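Local coordinates for protein eukaryotic translation initiation factor 2D (Homo sapiens, PDB 5W2F) that delivers tRNA to the P-site of the eukaryotic ribosome independently of GTP, the part described here being its C-terminal region with the SUI1 domain, at residues Y135-L146 with W180-L188. Numbering follows the deposited sequence. Where two conformers were deposited one is given.
Sequences YGLDPYSVAAIL and WLLLEEYQL
Tyr-135 meets Leu-188 through ring atom CD2, 4.0 Å from Leu-188 CD2, while its hydroxyl is hydrogen-bonded to Cys-111 O. Leu-137 uses both branches. Its CD2 sits over the centre of the Tyr-186 ring, 3.5 Å from the centroid and 5° off the normal, a CH-pi contact. Its CD1 lies over the same face nearer the rim, by Tyr-186 CD2, and meets Leu-182 CD2 at 3.8 Å and Leu-188 CD1. Asp-138 then N-caps helix 139-150, its OD1 accepting from Tyr-140 N. Ser-141 OG and Tyr-186 OH each bond the same water, at 2.7 Å. Val-142 CG1 packs on Leu-181 CD2 at 3.7 Å. Chi2 of Leu-181 (59°) parts its methyls: CD2 to Val-142 and Leu-146, CD1 to Ile-145 CG2. That same Ile-145 methyl meets the edge of the Trp-180 ring, and Ile-145 CD1 lies 3.6 Å from Tyr-186 OH. The axes of helix segments 139-146 and 180-185 run at 101°. Leu-182 packs on Ile-113 and Ile-115, and Leu-146 on Ile-170, so both helices sit against the mixed SUI1 sheet. With no direct hydrogen bond, the join depends on apolar fit, while the water gives Tyr-186 OH a polar partner at its border.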
loop_
_atom_site.group_PDB
_atom_site.type_symbol
_atom_site.label_atom_id
_atom_site.label_comp_id
_atom_site.label_asym_id
_atom_site.label_seq_id
_atom_site.Cartn_x
_atom_site.Cartn_y
_atom_site.Cartn_z
ATOM N N TYR A 135 6.932 1.931 5.752
ATOM C CA TYR A 135 7.518 0.590 5.829
ATOM C C TYR A 135 7.742 0.143 7.263
ATOM O O TYR A 135 8.434 -0.856 7.507
ATOM C CB TYR A 135 8.805 0.510 4.993
ATOM C CG TYR A 135 8.465 0.699 3.550
ATOM C CD1 TYR A 135 8.256 1.968 3.020
ATOM C CD2 TYR A 135 8.292 -0.394 2.705
ATOM C CE1 TYR A 135 7.850 2.138 1.703
ATOM C CE2 TYR A 135 7.905 -0.212 1.392
ATOM C CZ TYR A 135 7.687 1.049 0.891
ATOM O OH TYR A 135 7.304 1.195 -0.414
ATOM N N GLY A 136 7.096 0.825 8.213
ATOM C CA GLY A 136 7.215 0.457 9.605
ATOM C C GLY A 136 8.518 0.787 10.279
ATOM O O GLY A 136 8.818 0.230 11.337
ATOM N N LEU A 137 9.256 1.737 9.710
ATOM C CA LEU A 137 10.533 2.147 10.271
ATOM C C LEU A 137 10.360 3.476 11.010
ATOM O O LEU A 137 9.693 4.374 10.539
ATOM C CB LEU A 137 11.576 2.298 9.167
ATOM C CG LEU A 137 11.926 1.000 8.440
ATOM C CD1 LEU A 137 12.829 1.294 7.260
ATOM C CD2 LEU A 137 12.578 -0.017 9.373
ATOM N N ASP A 138 10.978 3.554 12.178
ATOM C CA ASP A 138 10.909 4.732 13.049
ATOM C C ASP A 138 11.998 5.698 12.609
ATOM O O ASP A 138 13.163 5.373 12.727
ATOM C CB ASP A 138 11.101 4.316 14.517
ATOM C CG ASP A 138 11.006 5.478 15.500
ATOM O OD1 ASP A 138 10.857 6.644 15.089
ATOM O OD2 ASP A 138 11.051 5.189 16.707
ATOM N N PRO A 139 11.622 6.894 12.128
ATOM C CA PRO A 139 12.656 7.847 11.730
ATOM C C PRO A 139 13.695 8.154 12.823
ATOM O O PRO A 139 14.871 8.338 12.499
ATOM C CB PRO A 139 11.855 9.084 11.327
ATOM C CG PRO A 139 10.555 8.537 10.859
ATOM C CD PRO A 139 10.279 7.409 11.806
ATOM N N TYR A 140 13.283 8.190 14.098
ATOM C CA TYR A 140 14.256 8.471 15.164
ATOM C C TYR A 140 15.281 7.334 15.299
ATOM O O TYR A 140 16.471 7.570 15.553
ATOM C CB TYR A 140 13.548 8.827 16.491
ATOM C CG TYR A 140 12.973 10.245 16.455
ATOM C CD1 TYR A 140 13.777 11.319 16.715
ATOM C CD2 TYR A 140 11.638 10.504 16.109
ATOM C CE1 TYR A 140 13.301 12.615 16.648
ATOM C CE2 TYR A 140 11.149 11.820 16.045
ATOM C CZ TYR A 140 11.994 12.868 16.321
ATOM O OH TYR A 140 11.578 14.200 16.272
ATOM N N SER A 141 14.816 6.100 15.153
ATOM C CA SER A 141 15.708 4.945 15.168
ATOM C C SER A 141 16.654 4.932 13.970
ATOM O O SER A 141 17.873 4.764 14.097
ATOM C CB SER A 141 14.911 3.662 15.180
ATOM O OG SER A 141 15.769 2.561 15.112
ATOM N N VAL A 142 16.087 5.145 12.797
ATOM C CA VAL A 142 16.900 5.229 11.583
ATOM C C VAL A 142 17.940 6.354 11.690
ATOM O O VAL A 142 19.113 6.157 11.340
ATOM C CB VAL A 142 16.019 5.396 10.339
ATOM C CG1 VAL A 142 16.865 5.684 9.115
ATOM C CG2 VAL A 142 15.161 4.152 10.117
ATOM N N ALA A 143 17.526 7.502 12.221
ATOM C CA ALA A 143 18.452 8.617 12.416
ATOM C C ALA A 143 19.617 8.275 13.330
ATOM O O ALA A 143 20.757 8.641 13.039
ATOM C CB ALA A 143 17.727 9.858 12.895
ATOM N N ALA A 144 19.339 7.521 14.387
ATOM C CA ALA A 144 20.384 7.104 15.328
ATOM C C ALA A 144 21.347 6.092 14.700
ATOM O O ALA A 144 22.568 6.215 14.818
ATOM C CB ALA A 144 19.788 6.569 16.628
ATOM N N ILE A 145 20.799 5.115 14.000
ATOM C CA ILE A 145 21.609 4.127 13.304
ATOM C C ILE A 145 22.527 4.808 12.271
ATOM O O ILE A 145 23.728 4.516 12.197
ATOM C CB ILE A 145 20.719 3.076 12.607
ATOM C CG1 ILE A 145 20.002 2.191 13.636
ATOM C CG2 ILE A 145 21.542 2.233 11.642
ATOM C CD1 ILE A 145 18.838 1.420 13.053
ATOM N N LEU A 146 21.950 5.703 11.475
ATOM C CA LEU A 146 22.721 6.377 10.445
ATOM C C LEU A 146 23.748 7.362 11.002
ATOM O O LEU A 146 24.813 7.528 10.411
ATOM C CB LEU A 146 21.812 7.093 9.446
ATOM C CG LEU A 146 20.980 6.152 8.577
ATOM C CD1 LEU A 146 20.027 6.977 7.731
ATOM C CD2 LEU A 146 21.881 5.333 7.666
ATOM N N TRP A 180 22.554 0.140 2.103
ATOM C CA TRP A 180 22.843 -0.900 3.081
ATOM C C TRP A 180 21.671 -1.100 4.045
ATOM O O TRP A 180 21.190 -2.214 4.253
ATOM C CB TRP A 180 24.121 -0.561 3.847
ATOM C CG TRP A 180 24.252 -1.321 5.121
ATOM C CD1 TRP A 180 24.602 -2.629 5.254
ATOM C CD2 TRP A 180 23.938 -0.849 6.446
ATOM N NE1 TRP A 180 24.560 -2.997 6.577
ATOM C CE2 TRP A 180 24.165 -1.922 7.330
ATOM C CE3 TRP A 180 23.527 0.381 6.966
ATOM C CZ2 TRP A 180 23.979 -1.805 8.709
ATOM C CZ3 TRP A 180 23.313 0.490 8.344
ATOM C CH2 TRP A 180 23.550 -0.597 9.193
ATOM N N LEU A 181 21.239 -0.015 4.656
ATOM C CA LEU A 181 20.248 -0.107 5.714
ATOM C C LEU A 181 18.946 -0.691 5.193
ATOM O O LEU A 181 18.379 -1.613 5.794
ATOM C CB LEU A 181 20.003 1.269 6.346
ATOM C CG LEU A 181 19.028 1.292 7.540
ATOM C CD1 LEU A 181 19.532 0.395 8.664
ATOM C CD2 LEU A 181 18.763 2.696 8.069
ATOM N N LEU A 182 18.460 -0.159 4.080
ATOM C CA LEU A 182 17.151 -0.531 3.581
ATOM C C LEU A 182 17.146 -1.868 2.849
ATOM O O LEU A 182 16.223 -2.652 3.036
ATOM C CB LEU A 182 16.588 0.568 2.681
ATOM C CG LEU A 182 16.427 1.919 3.348
ATOM C CD1 LEU A 182 15.934 2.961 2.345
ATOM C CD2 LEU A 182 15.517 1.900 4.576
ATOM N N LEU A 183 18.143 -2.115 2.002
ATOM C CA LEU A 183 18.167 -3.347 1.205
ATOM C C LEU A 183 18.766 -4.516 1.950
ATOM O O LEU A 183 18.314 -5.631 1.792
ATOM C CB LEU A 183 18.970 -3.154 -0.087
ATOM C CG LEU A 183 18.477 -2.053 -1.028
ATOM C CD1 LEU A 183 19.417 -1.946 -2.220
ATOM C CD2 LEU A 183 17.078 -2.351 -1.524
ATOM N N GLU A 184 19.815 -4.277 2.725
ATOM C CA GLU A 184 20.523 -5.376 3.377
ATOM C C GLU A 184 19.971 -5.616 4.774
ATOM O O GLU A 184 19.534 -6.725 5.087
ATOM C CB GLU A 184 22.024 -5.124 3.392
ATOM C CG GLU A 184 22.670 -5.069 2.024
ATOM C CD GLU A 184 24.183 -4.823 2.111
ATOM O OE1 GLU A 184 24.866 -5.473 2.942
ATOM O OE2 GLU A 184 24.696 -3.961 1.360
ATOM N N GLU A 185 19.932 -4.582 5.603
ATOM C CA GLU A 185 19.465 -4.772 6.976
ATOM C C GLU A 185 17.968 -5.013 7.088
ATOM O O GLU A 185 17.554 -5.937 7.787
ATOM C CB GLU A 185 19.857 -3.590 7.829
ATOM C CG GLU A 185 21.337 -3.510 8.028
ATOM C CD GLU A 185 21.893 -4.775 8.681
ATOM O OE1 GLU A 185 21.389 -5.167 9.750
ATOM O OE2 GLU A 185 22.798 -5.399 8.090
ATOM N N TYR A 186 17.161 -4.230 6.373
ATOM C CA TYR A 186 15.706 -4.400 6.441
ATOM C C TYR A 186 15.116 -5.215 5.297
ATOM O O TYR A 186 13.924 -5.482 5.315
ATOM C CB TYR A 186 15.004 -3.041 6.597
ATOM C CG TYR A 186 15.344 -2.376 7.903
ATOM C CD1 TYR A 186 15.051 -3.008 9.113
ATOM C CD2 TYR A 186 15.934 -1.122 7.955
ATOM C CE1 TYR A 186 15.372 -2.413 10.332
ATOM C CE2 TYR A 186 16.239 -0.525 9.164
ATOM C CZ TYR A 186 15.977 -1.177 10.347
ATOM O OH TYR A 186 16.297 -0.570 11.547
ATOM N N GLN A 187 15.938 -5.608 4.313
ATOM C CA GLN A 187 15.509 -6.516 3.222
ATOM C C GLN A 187 14.291 -6.002 2.459
ATOM O O GLN A 187 13.445 -6.769 1.990
ATOM C CB GLN A 187 15.259 -7.936 3.758
ATOM C CG GLN A 187 16.517 -8.626 4.261
ATOM C CD GLN A 187 17.445 -9.043 3.138
ATOM O OE1 GLN A 187 17.023 -9.675 2.176
ATOM N NE2 GLN A 187 18.720 -8.681 3.256
ATOM N N LEU A 188 14.214 -4.685 2.312
ATOM C CA LEU A 188 13.105 -4.071 1.621
ATOM C C LEU A 188 13.269 -4.227 0.096
ATOM O O LEU A 188 14.400 -4.306 -0.395
ATOM C CB LEU A 188 12.969 -2.603 2.010
ATOM C CG LEU A 188 12.579 -2.323 3.458
ATOM C CD1 LEU A 188 12.580 -0.839 3.716
ATOM C CD2 LEU A 188 11.213 -2.889 3.797
HETATM O O HOH W 1 15.308 1.650 12.621
#